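Oxalate--CoA ligase (Arabidopsis thaliana, PDB 5IE2) belongs to the ANL superfamily of AMP-binding enzymes, pairing a large AMP-binding region with a C-terminal domain, and is modelled here with ATP bound. Local coordinates at residues A[333-339]-A[399-405]; A[21-27]-A[248-252]; A[98-102]-A[166-170]. One frame throughout, in Å; residues are numbered along the deposited sequence.

Interaction 1 of 3, residues A[333-339]-A[399-405]; sequences KPGSVGK and DTDGYLH
One edge of the ATP pocket is set here: the side chain of Val337 comes within about 3 Å of the nucleotide, and its backbone is fastened to a hairpin. A type II turn, Lys333 to Ser336, with Gly335 at phi 88°, lies beside a type I turn, Asp399 to Gly402. The segments run antiparallel, with CA atoms 4.6 Å apart at Ser336–His405 and 4.5 Å at Gly338–Tyr403. Val337 N donates to Leu404 O (2.9 Å) and Leu404 N to Gly338 O (2.8 Å). Ser336, chi1 t, sends OG to Leu404 O (2.7 Å) and accepts Gly338 N (3.0 Å), an ST turn. Lys333 stretches out (mttt) over the Tyr403 ring, CE 3.8 Å from its centroid, so that NZ forms salt bridges to Asp399 OD2 and Asp401 OD2, each at 2.8 Å. Lys339 CG packs on the opposite face, 4.1 Å from the centroid. Asp399 OD2 also takes His405 NE2 (2.8 Å). Val337 CG2 meets Leu404 CD2 at 3.8 Å. Around this, Tyr403 OH bonds to Pro331 O, Val337 and Leu404 both rest on Tyr312 of strand 308-314, and Leu404 reaches Met345 and Ile347 of strand 344-348.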
loop_
_atom_site.group_PDB
_atom_site.type_symbol
_atom_site.label_atom_id
_atom_site.label_comp_id
_atom_site.label_asym_id
_atom_site.label_seq_id
_atom_site.Cartn_x
_atom_site.Cartn_y
_atom_site.Cartn_z
ATOM N N LYS A 333 9.480 4.209 -17.545
ATOM C CA LYS A 333 9.391 3.141 -18.540
ATOM C C LYS A 333 8.153 2.298 -18.310
ATOM O O LYS A 333 8.025 1.668 -17.258
ATOM C CB LYS A 333 10.637 2.216 -18.476
ATOM C CG LYS A 333 11.958 2.874 -18.815
ATOM C CD LYS A 333 13.046 1.866 -18.974
ATOM C CE LYS A 333 14.420 2.547 -19.196
ATOM N NZ LYS A 333 15.396 1.482 -19.661
ATOM N N PRO A 334 7.253 2.265 -19.302
ATOM C CA PRO A 334 6.094 1.386 -19.193
ATOM C C PRO A 334 6.565 -0.049 -19.025
ATOM O O PRO A 334 7.551 -0.435 -19.640
ATOM C CB PRO A 334 5.345 1.612 -20.528
ATOM C CG PRO A 334 5.839 2.974 -21.009
ATOM C CD PRO A 334 7.293 2.999 -20.586
ATOM N N GLY A 335 5.921 -0.825 -18.153
ATOM C CA GLY A 335 6.325 -2.207 -17.963
ATOM C C GLY A 335 7.420 -2.350 -16.889
ATOM O O GLY A 335 7.786 -3.470 -16.513
ATOM N N SER A 336 7.919 -1.221 -16.400
ATOM C CA SER A 336 9.060 -1.211 -15.436
ATOM C C SER A 336 8.679 -0.537 -14.141
ATOM O O SER A 336 7.831 0.404 -14.133
ATOM C CB SER A 336 10.272 -0.487 -16.034
ATOM O OG SER A 336 11.323 -0.372 -15.068
ATOM N N VAL A 337 9.304 -0.975 -13.045
ATOM C CA VAL A 337 9.109 -0.328 -11.768
ATOM C C VAL A 337 10.349 0.505 -11.341
ATOM O O VAL A 337 10.530 0.845 -10.150
ATOM C CB VAL A 337 8.712 -1.357 -10.666
ATOM C CG1 VAL A 337 7.367 -1.947 -10.971
ATOM C CG2 VAL A 337 9.715 -2.501 -10.583
ATOM N N GLY A 338 11.174 0.877 -12.315
ATOM C CA GLY A 338 12.199 1.872 -12.081
ATOM C C GLY A 338 13.395 1.402 -11.274
ATOM O O GLY A 338 13.757 0.241 -11.299
ATOM N N LYS A 339 13.975 2.315 -10.504
ATOM C CA LYS A 339 15.297 2.076 -9.883
ATOM C C LYS A 339 15.170 2.020 -8.380
ATOM O O LYS A 339 14.336 2.689 -7.817
ATOM C CB LYS A 339 16.284 3.194 -10.281
ATOM C CG LYS A 339 16.501 3.249 -11.789
ATOM C CD LYS A 339 17.655 4.196 -12.138
ATOM C CE LYS A 339 17.296 5.637 -11.888
ATOM N NZ LYS A 339 16.507 6.150 -13.031
ATOM N N ASP A 399 17.383 -3.915 -16.606
ATOM C CA ASP A 399 17.848 -3.616 -17.940
ATOM C C ASP A 399 19.189 -2.868 -17.799
ATOM O O ASP A 399 19.674 -2.656 -16.668
ATOM C CB ASP A 399 16.788 -2.834 -18.759
ATOM C CG ASP A 399 16.442 -1.479 -18.192
ATOM O OD1 ASP A 399 17.291 -0.841 -17.531
ATOM O OD2 ASP A 399 15.302 -1.007 -18.465
ATOM N N THR A 400 19.794 -2.450 -18.907
ATOM C CA THR A 400 21.145 -1.849 -18.832
ATOM C C THR A 400 21.125 -0.410 -18.283
ATOM O O THR A 400 22.177 0.112 -17.954
ATOM C CB THR A 400 21.840 -1.882 -20.212
ATOM O OG1 THR A 400 20.948 -1.325 -21.160
ATOM C CG2 THR A 400 22.115 -3.316 -20.625
ATOM N N ASP A 401 19.946 0.203 -18.148
ATOM C CA ASP A 401 19.806 1.507 -17.440
ATOM C C ASP A 401 19.607 1.329 -15.944
ATOM O O ASP A 401 19.486 2.316 -15.217
ATOM C CB ASP A 401 18.633 2.338 -17.991
ATOM C CG ASP A 401 18.832 2.735 -19.454
ATOM O OD1 ASP A 401 19.979 3.081 -19.850
ATOM O OD2 ASP A 401 17.853 2.647 -20.222
ATOM N N GLY A 402 19.557 0.084 -15.473
ATOM C CA GLY A 402 19.344 -0.178 -14.063
ATOM C C GLY A 402 17.882 -0.099 -13.652
ATOM O O GLY A 402 17.566 0.006 -12.454
ATOM N N TYR A 403 16.976 -0.142 -14.635
ATOM C CA TYR A 403 15.543 -0.166 -14.322
ATOM C C TYR A 403 15.072 -1.610 -14.126
ATOM O O TYR A 403 15.413 -2.469 -14.915
ATOM C CB TYR A 403 14.710 0.475 -15.454
ATOM C CG TYR A 403 14.715 1.971 -15.473
ATOM C CD1 TYR A 403 13.506 2.680 -15.402
ATOM C CD2 TYR A 403 15.908 2.687 -15.592
ATOM C CE1 TYR A 403 13.475 4.084 -15.416
ATOM C CE2 TYR A 403 15.889 4.103 -15.619
ATOM C CZ TYR A 403 14.676 4.780 -15.559
ATOM O OH TYR A 403 14.656 6.176 -15.566
ATOM N N LEU A 404 14.268 -1.857 -13.091
ATOM C CA LEU A 404 13.787 -3.190 -12.789
ATOM C C LEU A 404 12.501 -3.477 -13.576
ATOM O O LEU A 404 11.607 -2.646 -13.653
ATOM C CB LEU A 404 13.560 -3.334 -11.269
ATOM C CG LEU A 404 12.891 -4.584 -10.697
ATOM C CD1 LEU A 404 13.759 -5.803 -10.993
ATOM C CD2 LEU A 404 12.673 -4.415 -9.189
ATOM N N HIS A 405 12.440 -4.689 -14.118
ATOM C CA HIS A 405 11.271 -5.212 -14.786
ATOM C C HIS A 405 10.835 -6.469 -14.081
ATOM O O HIS A 405 11.604 -7.423 -14.038
ATOM C CB HIS A 405 11.569 -5.556 -16.254
ATOM C CG HIS A 405 12.052 -4.391 -17.058
ATOM N ND1 HIS A 405 11.248 -3.748 -17.983
ATOM C CD2 HIS A 405 13.241 -3.743 -17.069
ATOM C CE1 HIS A 405 11.922 -2.739 -18.515
ATOM N NE2 HIS A 405 13.141 -2.731 -17.995
HETATM O O HOH W 1 8.924 -4.970 -18.650
#

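Interaction 2 of 3, residues A[21-27]-A[248-252]; sequences RALSVSG and DMKKY
Strand 21-25 carries a classic beta bulge, Ala22 and Leu23 both facing Leu31, then leaves the sheet through Ser26 (phi/psi -47°/124°) and Gly27, which has positive phi (83°). Across from it helix 242-251 runs out: Tyr252, at -104°/24°, is the first residue to depart from helical angles, though its N still reaches Asp248 O (3.0 Å). The backbones stay well apart, nearest at Ser26 and Asp248 with CA atoms 6.7 Å from each other, so the joining is done by side chains reaching across, one of them (Tyr252 OH) to a backbone N. Ser26, chi1 t, donates OG to Asp248 OD1 at a short 2.5 Å. Tyr252, chi1 m, swings its ring back over the strand end, where OH accepts Gly27 N in a nearly straight bond of 2.8 Å and CE1 lies 4.0 Å from Ser24 CB. Lys251 is fully extended; a water bridges its NZ (2.8 Å) and Ser26 OG (2.7 Å). Arg21 lays a guanidinium face against Tyr252 CD1 and gives NH1 to Ser24 OG (2.9 Å), while Ser24 OG also bonds to Asn30 OD1. Arg21 NH2 sits 2.9 Å from Tyr252 O at too poor an angle to bond; that carbonyl is bonded to Ser205 OG. This is packing of a helix end on a sheet: strand 21-25 lies between strands 29-32 and 231-234, Tyr252 touches Asn30 and Thr233 on these two neighbours, and Leu23 and Val25 pack against helix 67-78.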
loop_
_atom_site.group_PDB
_atom_site.type_symbol
_atom_site.label_atom_id
_atom_site.label_comp_id
_atom_site.label_asym_id
_atom_site.label_seq_id
_atom_site.Cartn_x
_atom_site.Cartn_y
_atom_site.Cartn_z
ATOM N N ARG A 21 -0.946 23.682 6.264
ATOM C CA ARG A 21 -1.930 22.632 6.420
ATOM C C ARG A 21 -1.241 21.245 6.439
ATOM O O ARG A 21 -0.327 20.981 5.633
ATOM C CB ARG A 21 -2.953 22.708 5.270
ATOM C CG ARG A 21 -4.162 21.770 5.443
ATOM C CD ARG A 21 -5.306 22.191 4.489
ATOM N NE ARG A 21 -4.885 22.028 3.112
ATOM C CZ ARG A 21 -5.019 20.881 2.431
ATOM N NH1 ARG A 21 -5.547 19.791 3.011
ATOM N NH2 ARG A 21 -4.628 20.841 1.171
ATOM N N ALA A 22 -1.719 20.384 7.351
ATOM C CA ALA A 22 -1.252 19.010 7.455
ATOM C C ALA A 22 -2.331 18.007 7.034
ATOM O O ALA A 22 -2.056 17.100 6.262
ATOM C CB ALA A 22 -0.796 18.712 8.901
ATOM N N LEU A 23 -3.543 18.134 7.590
ATOM C CA LEU A 23 -4.551 17.073 7.491
ATOM C C LEU A 23 -5.949 17.686 7.444
ATOM O O LEU A 23 -6.341 18.431 8.360
ATOM C CB LEU A 23 -4.439 16.119 8.703
ATOM C CG LEU A 23 -5.367 14.884 8.668
ATOM C CD1 LEU A 23 -4.936 13.991 7.556
ATOM C CD2 LEU A 23 -5.194 14.093 10.008
ATOM N N SER A 24 -6.687 17.384 6.376
ATOM C CA SER A 24 -8.071 17.832 6.224
ATOM C C SER A 24 -8.955 16.631 6.112
ATOM O O SER A 24 -8.507 15.545 5.708
ATOM C CB SER A 24 -8.256 18.702 4.966
ATOM O OG SER A 24 -7.527 19.893 5.076
ATOM N N VAL A 25 -10.199 16.802 6.565
ATOM C CA VAL A 25 -11.272 15.861 6.267
ATOM C C VAL A 25 -12.224 16.664 5.415
ATOM O O VAL A 25 -12.654 17.747 5.845
ATOM C CB VAL A 25 -11.958 15.348 7.542
ATOM C CG1 VAL A 25 -13.229 14.544 7.175
ATOM C CG2 VAL A 25 -10.968 14.541 8.393
ATOM N N SER A 26 -12.440 16.221 4.175
ATOM C CA SER A 26 -13.198 17.004 3.195
ATOM C C SER A 26 -14.515 17.538 3.810
ATOM O O SER A 26 -15.337 16.776 4.332
ATOM C CB SER A 26 -13.532 16.164 1.954
ATOM O OG SER A 26 -14.264 16.953 0.995
ATOM N N GLY A 27 -14.663 18.845 3.745
ATOM C CA GLY A 27 -15.881 19.546 4.176
ATOM C C GLY A 27 -15.938 19.801 5.665
ATOM O O GLY A 27 -16.905 20.400 6.152
ATOM N N ASP A 248 -12.616 16.739 -4.442
ATOM C CA ASP A 248 -11.672 16.880 -3.325
ATOM C C ASP A 248 -10.275 17.274 -3.793
ATOM O O ASP A 248 -9.623 18.108 -3.150
ATOM C CB ASP A 248 -11.591 15.593 -2.507
ATOM C CG ASP A 248 -12.786 15.409 -1.550
ATOM O OD1 ASP A 248 -13.548 16.392 -1.345
ATOM O OD2 ASP A 248 -12.958 14.285 -1.014
ATOM N N MET A 249 -9.811 16.663 -4.883
ATOM C CA MET A 249 -8.475 16.977 -5.397
ATOM C C MET A 249 -8.417 18.455 -5.781
ATOM O O MET A 249 -7.391 19.109 -5.583
ATOM C CB MET A 249 -8.124 16.119 -6.616
ATOM C CG MET A 249 -7.948 14.617 -6.308
ATOM S SD MET A 249 -6.291 14.234 -5.592
ATOM C CE MET A 249 -5.234 14.407 -7.077
ATOM N N LYS A 250 -9.504 18.967 -6.396
ATOM C CA LYS A 250 -9.484 20.390 -6.761
ATOM C C LYS A 250 -9.557 21.289 -5.552
ATOM O O LYS A 250 -8.740 22.212 -5.397
ATOM C CB LYS A 250 -10.655 20.747 -7.711
ATOM C CG LYS A 250 -10.537 20.122 -9.040
ATOM C CD LYS A 250 -11.845 20.490 -9.807
ATOM C CE LYS A 250 -12.248 19.412 -10.747
ATOM N NZ LYS A 250 -13.289 19.964 -11.691
ATOM N N LYS A 251 -10.541 21.023 -4.689
ATOM C CA LYS A 251 -10.831 21.934 -3.606
ATOM C C LYS A 251 -9.640 22.075 -2.652
ATOM O O LYS A 251 -9.403 23.119 -2.095
ATOM C CB LYS A 251 -12.034 21.426 -2.814
ATOM C CG LYS A 251 -12.368 22.240 -1.574
ATOM C CD LYS A 251 -13.688 21.724 -0.965
ATOM C CE LYS A 251 -13.970 22.449 0.376
ATOM N NZ LYS A 251 -15.213 21.964 1.084
ATOM N N TYR A 252 -8.909 20.972 -2.460
ATOM C CA TYR A 252 -7.792 21.002 -1.536
ATOM C C TYR A 252 -6.444 21.067 -2.246
ATOM O O TYR A 252 -5.424 20.746 -1.632
ATOM C CB TYR A 252 -7.882 19.787 -0.583
ATOM C CG TYR A 252 -9.125 19.903 0.305
ATOM C CD1 TYR A 252 -9.102 20.712 1.464
ATOM C CD2 TYR A 252 -10.316 19.285 -0.055
ATOM C CE1 TYR A 252 -10.239 20.833 2.286
ATOM C CE2 TYR A 252 -11.488 19.421 0.738
ATOM C CZ TYR A 252 -11.455 20.237 1.865
ATOM O OH TYR A 252 -12.618 20.383 2.646
HETATM O O HOH W 2 -15.733 19.224 0.576
#

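Interaction 3 of 3, residues A[98-102]-A[166-170]; sequences YLSDS and LFLHT. With ATP (adenosine-5'-triphosphate), chain C.
Phe167 and His169, two residues apart on strand 164-169, both send their CA–CB bonds toward the end of helix 92-101, which stands off by 7.3 Å between the CA atoms of Ser102 and Phe167 and 8.9 Å between those of Tyr98 and His169. Phe167, chi1 t, brings CE2 to 3.7 Å from Ser102 CB, with Asp101 OD2 near the ring plane, 4.2 Å from CZ; Lys375 adds a cation-pi contact to the same ring. The strand itself pairs antiparallel with strand 179-183, and the link between the two is the glycine- and hydroxyl-rich phosphate-binding loop characteristic of ANL enzymes, whose Gly172 and Thr173 also bond to the ATP. Next along, His169 (chi1 -85°) meets two residues of the helix, one at the edge of its imidazole and one over a face: NE2 lies 2.9 Å from Asp101 OD2, with Asp101 in chi1 t, while Tyr98 turns an edge onto the imidazole face in a T-shaped pair, centroids 5.1 Å apart and planes at 63°. ND1 of His169 is 3.7 Å from Tyr98 CD1. At Thr170 the chain leaves the strand and heads away from the helix; with chi1 p, its OG1 donates to ATP O2G at 2.9 Å.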
loop_
_atom_site.group_PDB
_atom_site.type_symbol
_atom_site.label_atom_id
_atom_site.label_comp_id
_atom_site.label_asym_id
_atom_site.label_seq_id
_atom_site.Cartn_x
_atom_site.Cartn_y
_atom_site.Cartn_z
ATOM N N TYR A 98 -6.306 -11.810 15.063
ATOM C CA TYR A 98 -5.274 -10.805 14.856
ATOM C C TYR A 98 -4.933 -10.067 16.150
ATOM O O TYR A 98 -3.796 -9.648 16.346
ATOM C CB TYR A 98 -5.719 -9.807 13.756
ATOM C CG TYR A 98 -5.641 -10.465 12.383
ATOM C CD1 TYR A 98 -4.420 -10.905 11.893
ATOM C CD2 TYR A 98 -6.788 -10.676 11.604
ATOM C CE1 TYR A 98 -4.321 -11.549 10.672
ATOM C CE2 TYR A 98 -6.704 -11.322 10.365
ATOM C CZ TYR A 98 -5.454 -11.745 9.901
ATOM O OH TYR A 98 -5.306 -12.396 8.680
ATOM N N LEU A 99 -5.919 -9.862 17.007
ATOM C CA LEU A 99 -5.664 -9.254 18.305
ATOM C C LEU A 99 -4.759 -10.152 19.138
ATOM O O LEU A 99 -3.822 -9.656 19.756
ATOM C CB LEU A 99 -6.961 -8.965 19.055
ATOM C CG LEU A 99 -7.812 -7.807 18.538
ATOM C CD1 LEU A 99 -9.157 -7.860 19.243
ATOM C CD2 LEU A 99 -7.138 -6.429 18.852
ATOM N N SER A 100 -5.033 -11.461 19.156
ATOM C CA SER A 100 -4.201 -12.392 19.912
ATOM C C SER A 100 -2.784 -12.483 19.329
ATOM O O SER A 100 -1.787 -12.385 20.053
ATOM C CB SER A 100 -4.850 -13.782 19.928
ATOM O OG SER A 100 -3.992 -14.704 20.551
ATOM N N ASP A 101 -2.701 -12.659 18.020
ATOM C CA ASP A 101 -1.420 -12.838 17.348
ATOM C C ASP A 101 -0.468 -11.642 17.441
ATOM O O ASP A 101 0.748 -11.827 17.468
ATOM C CB ASP A 101 -1.672 -13.148 15.873
ATOM C CG ASP A 101 -0.415 -13.555 15.145
ATOM O OD1 ASP A 101 0.098 -14.662 15.403
ATOM O OD2 ASP A 101 0.069 -12.758 14.317
ATOM N N SER A 102 -1.016 -10.426 17.482
ATOM C CA SER A 102 -0.237 -9.201 17.584
ATOM C C SER A 102 0.148 -8.886 19.050
ATOM O O SER A 102 0.908 -7.945 19.300
ATOM C CB SER A 102 -1.058 -8.035 17.006
ATOM O OG SER A 102 -2.240 -7.853 17.796
ATOM N N LEU A 166 5.157 -0.314 14.156
ATOM C CA LEU A 166 4.035 -0.702 13.263
ATOM C C LEU A 166 4.084 -2.210 13.146
ATOM O O LEU A 166 5.173 -2.780 13.051
ATOM C CB LEU A 166 4.173 -0.016 11.908
ATOM C CG LEU A 166 3.232 -0.484 10.803
ATOM C CD1 LEU A 166 1.807 -0.237 11.287
ATOM C CD2 LEU A 166 3.510 0.274 9.503
ATOM N N PHE A 167 2.940 -2.863 13.266
ATOM C CA PHE A 167 2.892 -4.306 13.114
ATOM C C PHE A 167 1.749 -4.566 12.145
ATOM O O PHE A 167 0.652 -4.082 12.402
ATOM C CB PHE A 167 2.628 -5.019 14.443
ATOM C CG PHE A 167 2.555 -6.524 14.306
ATOM C CD1 PHE A 167 3.712 -7.274 14.224
ATOM C CD2 PHE A 167 1.332 -7.179 14.250
ATOM C CE1 PHE A 167 3.651 -8.676 14.084
ATOM C CE2 PHE A 167 1.257 -8.601 14.125
ATOM C CZ PHE A 167 2.396 -9.325 14.062
ATOM N N LEU A 168 2.040 -5.302 11.065
ATOM C CA LEU A 168 1.108 -5.600 9.952
ATOM C C LEU A 168 1.245 -7.062 9.580
ATOM O O LEU A 168 2.233 -7.708 9.937
ATOM C CB LEU A 168 1.422 -4.751 8.700
ATOM C CG LEU A 168 1.206 -3.274 8.896
ATOM C CD1 LEU A 168 1.741 -2.501 7.724
ATOM C CD2 LEU A 168 -0.283 -3.056 9.072
ATOM N N HIS A 169 0.251 -7.581 8.867
ATOM C CA HIS A 169 0.370 -8.882 8.226
ATOM C C HIS A 169 0.418 -8.659 6.730
ATOM O O HIS A 169 -0.063 -7.647 6.228
ATOM C CB HIS A 169 -0.793 -9.800 8.583
ATOM C CG HIS A 169 -0.596 -10.528 9.869
ATOM N ND1 HIS A 169 -0.898 -9.975 11.098
ATOM C CD2 HIS A 169 -0.067 -11.755 10.126
ATOM C CE1 HIS A 169 -0.595 -10.845 12.054
ATOM N NE2 HIS A 169 -0.096 -11.934 11.491
ATOM N N THR A 170 1.048 -9.577 6.016
ATOM C CA THR A 170 1.048 -9.504 4.553
ATOM C C THR A 170 -0.340 -9.839 3.958
ATOM O O THR A 170 -1.172 -10.425 4.648
ATOM C CB THR A 170 2.089 -10.419 3.979
ATOM O OG1 THR A 170 1.914 -11.735 4.525
ATOM C CG2 THR A 170 3.489 -9.871 4.335
HETATM P PG ATP C . 1.681 -12.272 0.814
HETATM O O1G ATP C . 1.838 -13.329 -0.279
HETATM O O2G ATP C . 0.869 -12.738 1.970
HETATM O O3G ATP C . 3.035 -11.719 1.250
HETATM P PB ATP C . 1.461 -9.897 -0.814
HETATM O O1B ATP C . 0.415 -9.425 -1.800
HETATM O O2B ATP C . 2.781 -10.399 -1.280
HETATM O O3B ATP C . 0.831 -11.017 0.207
HETATM P PA ATP C . 2.069 -7.106 -0.064
HETATM O O1A ATP C . 3.291 -6.810 0.795
HETATM O O2A ATP C . 0.826 -6.330 0.136
HETATM O O3A ATP C . 1.673 -8.645 0.216
HETATM O "O5'" ATP C . 2.518 -7.116 -1.601
HETATM C "C5'" ATP C . 3.890 -6.989 -2.050
HETATM C "C4'" ATP C . 3.968 -7.720 -3.401
HETATM O "O4'" ATP C . 3.212 -6.980 -4.379
HETATM C "C3'" ATP C . 5.345 -7.697 -3.989
HETATM O "O3'" ATP C . 6.131 -8.739 -3.414
HETATM C "C2'" ATP C . 5.090 -7.917 -5.465
HETATM O "O2'" ATP C . 4.756 -9.297 -5.683
HETATM C "C1'" ATP C . 3.811 -7.153 -5.650
HETATM N N9 ATP C . 4.030 -5.803 -6.223
HETATM C C8 ATP C . 4.169 -4.636 -5.582
HETATM N N7 ATP C . 4.324 -3.632 -6.500
HETATM C C5 ATP C . 4.252 -4.214 -7.742
HETATM C C6 ATP C . 4.316 -3.727 -9.140
HETATM N N6 ATP C . 4.437 -2.382 -9.394
HETATM N N1 ATP C . 4.188 -4.658 -10.114
HETATM C C2 ATP C . 4.019 -5.974 -9.847
HETATM N N3 ATP C . 3.959 -6.493 -8.594
HETATM C C4 ATP C . 4.063 -5.633 -7.540
#

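In the fold
The three contacts are spread widely, with centres 31 to 34 Å apart and nearest atoms about 16 to 20 Å apart, and none touches another. Along the chain, interaction 3 is nested within the loop closed by interaction 2, and interaction 1 opens only after both have closed. Interactions 1 and 3 lie on opposite sides of the chain's centre yet approach the same ATP: 333-339 supplies Val337 to the pocket, while 166-170 supplies Thr170 at the gamma-phosphate. Each contact involves a different sheet; in interaction 2 it is the four-stranded mixed sheet, where 21-27 meets the end of helix 242-251. Residues distant in sequence thus converge on one nucleotide pocket, while interaction 2 ties the start of the AMP-binding region to a helix over 200 residues later.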